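Local atomic coordinates of stringent starvation protein A homolog (Haemophilus influenzae, PDB entry 3LYK), a protein that probably associates with the RNA polymerase holoenzyme in an equimolar complex, though not with the core enzyme, and has a glutathione S-transferase fold. Residues L25-V30 / F187-F192; Q20-L25 / V30-A35. All coordinates share one frame; numbering follows the deposited sequence.

Contact 1 of 2, residues L25-V30 / F187-F192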
loop_
_atom_site.group_PDB
_atom_site.type_symbol
_atom_site.label_atom_id
_atom_site.label_comp_id
_atom_site.label_asym_id
_atom_site.label_seq_id
_atom_site.Cartn_x
_atom_site.Cartn_y
_atom_site.Cartn_z
ATOM N N LEU B 25 12.816 -11.604 -5.023
ATOM C CA LEU B 25 13.071 -13.054 -4.868
ATOM C C LEU B 25 14.541 -13.428 -5.139
ATOM O O LEU B 25 15.100 -14.226 -4.389
ATOM C CB LEU B 25 12.142 -13.899 -5.746
ATOM C CG LEU B 25 10.666 -13.945 -5.308
ATOM C CD1 LEU B 25 9.713 -14.324 -6.463
ATOM C CD2 LEU B 25 10.476 -14.906 -4.135
ATOM N N ALA B 26 15.159 -12.797 -6.151
ATOM C CA ALA B 26 16.524 -13.094 -6.530
ATOM C C ALA B 26 17.504 -12.467 -5.541
ATOM O O ALA B 26 18.483 -13.105 -5.195
ATOM C CB ALA B 26 16.806 -12.626 -7.970
ATOM N N GLU B 27 17.225 -11.245 -5.061
ATOM C CA GLU B 27 18.055 -10.660 -4.026
ATOM C C GLU B 27 18.147 -11.572 -2.815
ATOM O O GLU B 27 19.214 -11.720 -2.243
ATOM C CB GLU B 27 17.510 -9.317 -3.543
ATOM C CG GLU B 27 17.875 -8.118 -4.375
ATOM C CD GLU B 27 19.390 -7.769 -4.295
ATOM O OE1 GLU B 27 19.970 -7.804 -3.175
ATOM O OE2 GLU B 27 19.972 -7.423 -5.349
ATOM N N LYS B 28 17.024 -12.142 -2.413
ATOM C CA LYS B 28 16.958 -12.982 -1.226
ATOM C C LYS B 28 17.472 -14.416 -1.451
ATOM O O LYS B 28 17.602 -15.190 -0.478
ATOM C CB LYS B 28 15.507 -13.049 -0.685
ATOM C CG LYS B 28 14.860 -11.687 -0.391
ATOM C CD LYS B 28 15.597 -10.978 0.721
ATOM C CE LYS B 28 14.870 -9.658 1.145
ATOM N NZ LYS B 28 15.542 -9.155 2.394
ATOM N N GLY B 29 17.711 -14.784 -2.730
ATOM C CA GLY B 29 18.227 -16.106 -3.105
ATOM C C GLY B 29 17.217 -17.213 -2.928
ATOM O O GLY B 29 17.582 -18.348 -2.664
ATOM N N VAL B 30 15.941 -16.891 -3.082
ATOM C CA VAL B 30 14.869 -17.817 -2.805
ATOM C C VAL B 30 14.535 -18.569 -4.112
ATOM O O VAL B 30 14.283 -17.933 -5.158
ATOM C CB VAL B 30 13.597 -17.009 -2.334
ATOM C CG1 VAL B 30 12.344 -17.833 -2.426
ATOM C CG2 VAL B 30 13.789 -16.470 -0.923
ATOM N N PHE B 187 21.197 -2.538 -13.318
ATOM C CA PHE B 187 20.970 -3.579 -14.325
ATOM C C PHE B 187 21.964 -4.737 -14.253
ATOM O O PHE B 187 21.625 -5.886 -14.620
ATOM C CB PHE B 187 20.952 -3.062 -15.761
ATOM C CG PHE B 187 19.832 -2.098 -16.080
ATOM C CD1 PHE B 187 18.718 -1.960 -15.255
ATOM C CD2 PHE B 187 19.911 -1.316 -17.232
ATOM C CE1 PHE B 187 17.697 -1.046 -15.570
ATOM C CE2 PHE B 187 18.900 -0.439 -17.568
ATOM C CZ PHE B 187 17.775 -0.297 -16.717
ATOM N N THR B 188 23.175 -4.433 -13.795
ATOM C CA THR B 188 24.258 -5.416 -13.737
ATOM C C THR B 188 24.326 -6.198 -12.429
ATOM O O THR B 188 25.173 -7.098 -12.276
ATOM C CB THR B 188 25.657 -4.786 -14.071
ATOM O OG1 THR B 188 25.996 -3.865 -13.040
ATOM C CG2 THR B 188 25.619 -4.029 -15.444
ATOM N N ARG B 189 23.389 -5.932 -11.514
ATOM C CA ARG B 189 23.366 -6.645 -10.226
ATOM C C ARG B 189 22.934 -8.066 -10.489
ATOM O O ARG B 189 22.087 -8.281 -11.364
ATOM C CB ARG B 189 22.325 -6.015 -9.273
ATOM C CG ARG B 189 22.794 -4.806 -8.565
ATOM C CD ARG B 189 21.687 -4.330 -7.588
ATOM N NE ARG B 189 21.639 -5.100 -6.345
ATOM C CZ ARG B 189 22.421 -4.891 -5.278
ATOM N NH1 ARG B 189 23.355 -3.965 -5.282
ATOM N NH2 ARG B 189 22.277 -5.631 -4.188
ATOM N N ASP B 190 23.458 -9.037 -9.725
ATOM C CA ASP B 190 23.049 -10.453 -9.902
ATOM C C ASP B 190 21.535 -10.644 -9.904
ATOM O O ASP B 190 20.998 -11.453 -10.693
ATOM C CB ASP B 190 23.620 -11.374 -8.803
ATOM C CG ASP B 190 25.126 -11.669 -8.999
ATOM O OD1 ASP B 190 25.670 -11.356 -10.103
ATOM O OD2 ASP B 190 25.765 -12.218 -8.052
ATOM N N SER B 191 20.845 -9.914 -9.025
ATOM C CA SER B 191 19.380 -10.135 -8.897
ATOM C C SER B 191 18.644 -9.625 -10.124
ATOM O O SER B 191 17.694 -10.237 -10.592
ATOM C CB SER B 191 18.821 -9.483 -7.608
ATOM O OG SER B 191 19.112 -8.076 -7.568
ATOM N N PHE B 192 19.058 -8.478 -10.618
ATOM C CA PHE B 192 18.416 -7.917 -11.784
ATOM C C PHE B 192 18.642 -8.838 -12.983
ATOM O O PHE B 192 17.687 -9.152 -13.711
ATOM C CB PHE B 192 18.900 -6.502 -12.102
ATOM C CG PHE B 192 18.054 -5.832 -13.132
ATOM C CD1 PHE B 192 16.966 -5.050 -12.752
ATOM C CD2 PHE B 192 18.283 -6.059 -14.483
ATOM C CE1 PHE B 192 16.121 -4.474 -13.725
ATOM C CE2 PHE B 192 17.474 -5.493 -15.469
ATOM C CZ PHE B 192 16.377 -4.690 -15.105
HETATM O O HOH W 1 22.059 -8.694 -6.617
#
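The guanidinium of Arg189 turns its NE/NH2 edge to the carboxylate of Glu27: Glu27 CD and OE2 lie in or close to the guanidinium plane at that edge, while the carboxylate plane is turned 32° from it; Phe150 makes a cation-pi contact with the same arginine. This salt bridge joins the last turn of helix 16-27, in the thioredoxin-like N-terminal domain of the GST fold, to the start of helix 190-195 in the C-terminal region. The grip is side-on, with two nitrogens on one oxygen: Arg189 NE lies 3.0 Å and NH2 3.1 Å from Glu27 OE2, both reaching it on its syn side and from the same face of the carboxylate. A weak bond from Arg189 NH2 reaches Glu27 OE1. Glutamate suits this place because its chain, bent at chi2 (-69°), is long enough to carry the carboxylate across from the helix to Arg189 and Ser191, and arginine because its flat head offers two N-H groups along one edge. Arg189 is also the N-cap residue of helix 190-195, and the carboxylate beside this first turn probably interacts favourably with the helix dipole.

Beside the ion pair the helices come close, with Ala26 CA and Ser191 CA 4.7 Å apart. Small side chains permit this: Ala26 CB packs 3.7 Å from Ser191 O. Just beyond Glu27 the helix ends in a Schellman motif at Gly29. Ser191 OG donates a very short 2.5 Å bond to Glu27 OE2, and a water that donates to the same oxygen accepts from Ser191 N at 3.0 Å.

Contact 2 of 2, residues Q20-L25 / V30-A35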
loop_
_atom_site.group_PDB
_atom_site.type_symbol
_atom_site.label_atom_id
_atom_site.label_comp_id
_atom_site.label_asym_id
_atom_site.label_seq_id
_atom_site.Cartn_x
_atom_site.Cartn_y
_atom_site.Cartn_z
ATOM N N GLN B 20 9.168 -6.308 -10.314
ATOM C CA GLN B 20 9.572 -5.902 -8.966
ATOM C C GLN B 20 9.776 -7.122 -8.035
ATOM O O GLN B 20 10.787 -7.215 -7.321
ATOM C CB GLN B 20 8.495 -5.008 -8.305
ATOM C CG GLN B 20 8.173 -3.706 -9.017
ATOM C CD GLN B 20 7.007 -2.983 -8.320
ATOM O OE1 GLN B 20 6.171 -3.609 -7.668
ATOM N NE2 GLN B 20 6.935 -1.698 -8.495
ATOM N N VAL B 21 8.780 -8.005 -8.015
ATOM C CA VAL B 21 8.792 -9.149 -7.139
ATOM C C VAL B 21 9.939 -10.130 -7.496
ATOM O O VAL B 21 10.666 -10.629 -6.592
ATOM C CB VAL B 21 7.405 -9.881 -7.129
ATOM C CG1 VAL B 21 7.475 -11.195 -6.315
ATOM C CG2 VAL B 21 6.327 -8.968 -6.472
ATOM N N LYS B 22 10.154 -10.355 -8.793
ATOM C CA LYS B 22 11.296 -11.253 -9.192
ATOM C C LYS B 22 12.621 -10.699 -8.778
ATOM O O LYS B 22 13.489 -11.438 -8.441
ATOM C CB LYS B 22 11.331 -11.546 -10.699
ATOM C CG LYS B 22 10.106 -12.289 -11.206
ATOM C CD LYS B 22 10.202 -12.304 -12.750
ATOM C CE LYS B 22 9.219 -13.252 -13.345
ATOM N NZ LYS B 22 9.229 -13.030 -14.823
ATOM N N ILE B 23 12.801 -9.393 -8.794
ATOM C CA ILE B 23 14.079 -8.852 -8.330
ATOM C C ILE B 23 14.246 -9.158 -6.836
ATOM O O ILE B 23 15.313 -9.593 -6.378
ATOM C CB ILE B 23 14.129 -7.361 -8.560
ATOM C CG1 ILE B 23 14.139 -7.085 -10.058
ATOM C CG2 ILE B 23 15.369 -6.753 -7.858
ATOM C CD1 ILE B 23 13.972 -5.575 -10.377
ATOM N N VAL B 24 13.171 -8.973 -6.073
ATOM C CA VAL B 24 13.274 -9.250 -4.607
ATOM C C VAL B 24 13.519 -10.719 -4.318
ATOM O O VAL B 24 14.371 -11.053 -3.483
ATOM C CB VAL B 24 12.040 -8.689 -3.833
ATOM C CG1 VAL B 24 12.088 -9.094 -2.373
ATOM C CG2 VAL B 24 12.026 -7.113 -4.024
ATOM N N LEU B 25 12.816 -11.604 -5.023
ATOM C CA LEU B 25 13.071 -13.054 -4.868
ATOM C C LEU B 25 14.541 -13.428 -5.139
ATOM O O LEU B 25 15.100 -14.226 -4.389
ATOM C CB LEU B 25 12.142 -13.899 -5.746
ATOM C CG LEU B 25 10.666 -13.945 -5.308
ATOM C CD1 LEU B 25 9.713 -14.324 -6.463
ATOM C CD2 LEU B 25 10.476 -14.906 -4.135
ATOM N N VAL B 30 15.941 -16.891 -3.082
ATOM C CA VAL B 30 14.869 -17.817 -2.805
ATOM C C VAL B 30 14.535 -18.569 -4.112
ATOM O O VAL B 30 14.283 -17.933 -5.158
ATOM C CB VAL B 30 13.597 -17.009 -2.334
ATOM C CG1 VAL B 30 12.344 -17.833 -2.426
ATOM C CG2 VAL B 30 13.789 -16.470 -0.923
ATOM N N LEU B 31 14.540 -19.899 -4.056
ATOM C CA LEU B 31 14.123 -20.707 -5.206
ATOM C C LEU B 31 12.620 -20.812 -5.265
ATOM O O LEU B 31 11.951 -20.966 -4.250
ATOM C CB LEU B 31 14.750 -22.114 -5.174
ATOM C CG LEU B 31 16.285 -22.216 -5.143
ATOM C CD1 LEU B 31 16.614 -23.736 -5.115
ATOM C CD2 LEU B 31 17.032 -21.495 -6.319
ATOM N N TYR B 32 12.066 -20.707 -6.448
ATOM C CA TYR B 32 10.641 -20.738 -6.571
ATOM C C TYR B 32 10.313 -21.210 -7.985
ATOM O O TYR B 32 11.151 -21.087 -8.879
ATOM C CB TYR B 32 10.084 -19.314 -6.356
ATOM C CG TYR B 32 10.504 -18.307 -7.402
ATOM C CD1 TYR B 32 9.664 -18.003 -8.482
ATOM C CD2 TYR B 32 11.726 -17.639 -7.314
ATOM C CE1 TYR B 32 10.042 -17.057 -9.468
ATOM C CE2 TYR B 32 12.113 -16.699 -8.279
ATOM C CZ TYR B 32 11.263 -16.416 -9.357
ATOM O OH TYR B 32 11.614 -15.458 -10.295
ATOM N N GLU B 33 9.099 -21.695 -8.182
ATOM C CA GLU B 33 8.610 -22.000 -9.520
ATOM C C GLU B 33 7.872 -20.793 -10.178
ATOM O O GLU B 33 6.921 -20.241 -9.595
ATOM C CB GLU B 33 7.687 -23.217 -9.439
ATOM C CG GLU B 33 6.872 -23.448 -10.716
ATOM C CD GLU B 33 5.807 -24.578 -10.589
ATOM O OE1 GLU B 33 5.013 -24.600 -9.612
ATOM O OE2 GLU B 33 5.755 -25.430 -11.511
ATOM N N ASN B 34 8.306 -20.397 -11.376
ATOM C CA ASN B 34 7.604 -19.380 -12.157
ATOM C C ASN B 34 6.430 -19.986 -12.950
ATOM O O ASN B 34 6.642 -20.889 -13.763
ATOM C CB ASN B 34 8.562 -18.658 -13.112
ATOM C CG ASN B 34 8.010 -17.311 -13.569
ATOM O OD1 ASN B 34 7.838 -16.403 -12.764
ATOM N ND2 ASN B 34 7.679 -17.194 -14.851
ATOM N N ALA B 35 5.198 -19.527 -12.724
ATOM C CA ALA B 35 4.092 -20.016 -13.555
ATOM C C ALA B 35 3.629 -18.844 -14.379
ATOM O O ALA B 35 2.984 -17.912 -13.860
ATOM C CB ALA B 35 2.956 -20.608 -12.717
HETATM O O HOH W 2 13.880 -13.848 -9.866
HETATM O O HOH W 3 6.958 -14.160 -15.583
#
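The second half of a beta-alpha-beta unit is packed together here: strand 30-36 runs back along helix 16-27, the two short segments 9.4 Å apart at their axes and their N-to-C directions 135° apart. Leu25 and Tyr32 form the centre of the contact. Leu25 CD1 sits over the middle of one face of the Tyr32 ring, 3.8 Å from its centroid and 8° off the normal, a CH-pi contact, while Leu25 CB touches the ring at CE2. A branched leucine suits this spot because its other methyl, CD2, is left to meet Val30 CG1. The Tyr32 side chain leaves the strand with CG between the backbone N and the carbonyl carbon (chi1 65°), which turns the ring toward the helix with its hydroxyl beside Lys22.

That hydroxyl lies 3.6 Å from Lys22 CG, and a water bound to Tyr32 OH at 2.8 Å donates to Lys22 O. Tyrosine thus combines an apolar face for the leucine with a polar end at the margin of the interface. Lys22 suits that margin too: its extended chain crosses Tyr32 and Asn34 at about a right angle, bringing CE 3.5 Å from Asn34 OD1. Its ammonium reaches Asn34 through a second water, which accepts from Lys22 NZ at 2.6 Å and from Asn34 ND2.

Strand 30-36 is an outermost strand of the sheet within the chain and pairs in parallel with strand 3-11, whose Met7 touches both Leu25 and Val30. Helix 68-78 packs on Leu25 through Leu75, while Ile23 meets helices 152-165 and 190-195.

How the contacts relate
Contacts 1 and 2 have centres about 9 Å apart and share helix 16-27 together with Leu25 and Val30. Along the chain their segments alternate: 20-25 and 25-30 follow on the helix and its turn, 30-35 on the next strand, and 187-192 comes more than 150 residues later. Contact 2 is local, built within the beta-alpha-beta unit, whereas contact 1 brings the C-terminal region back onto the N-terminal domain. Ile23 touches both Ser191 and Phe192, the latter through their CD1 atoms at 3.9 Å. One helix therefore faces its own sheet and also helix 190-195, linking the two regions of this GST-like chain.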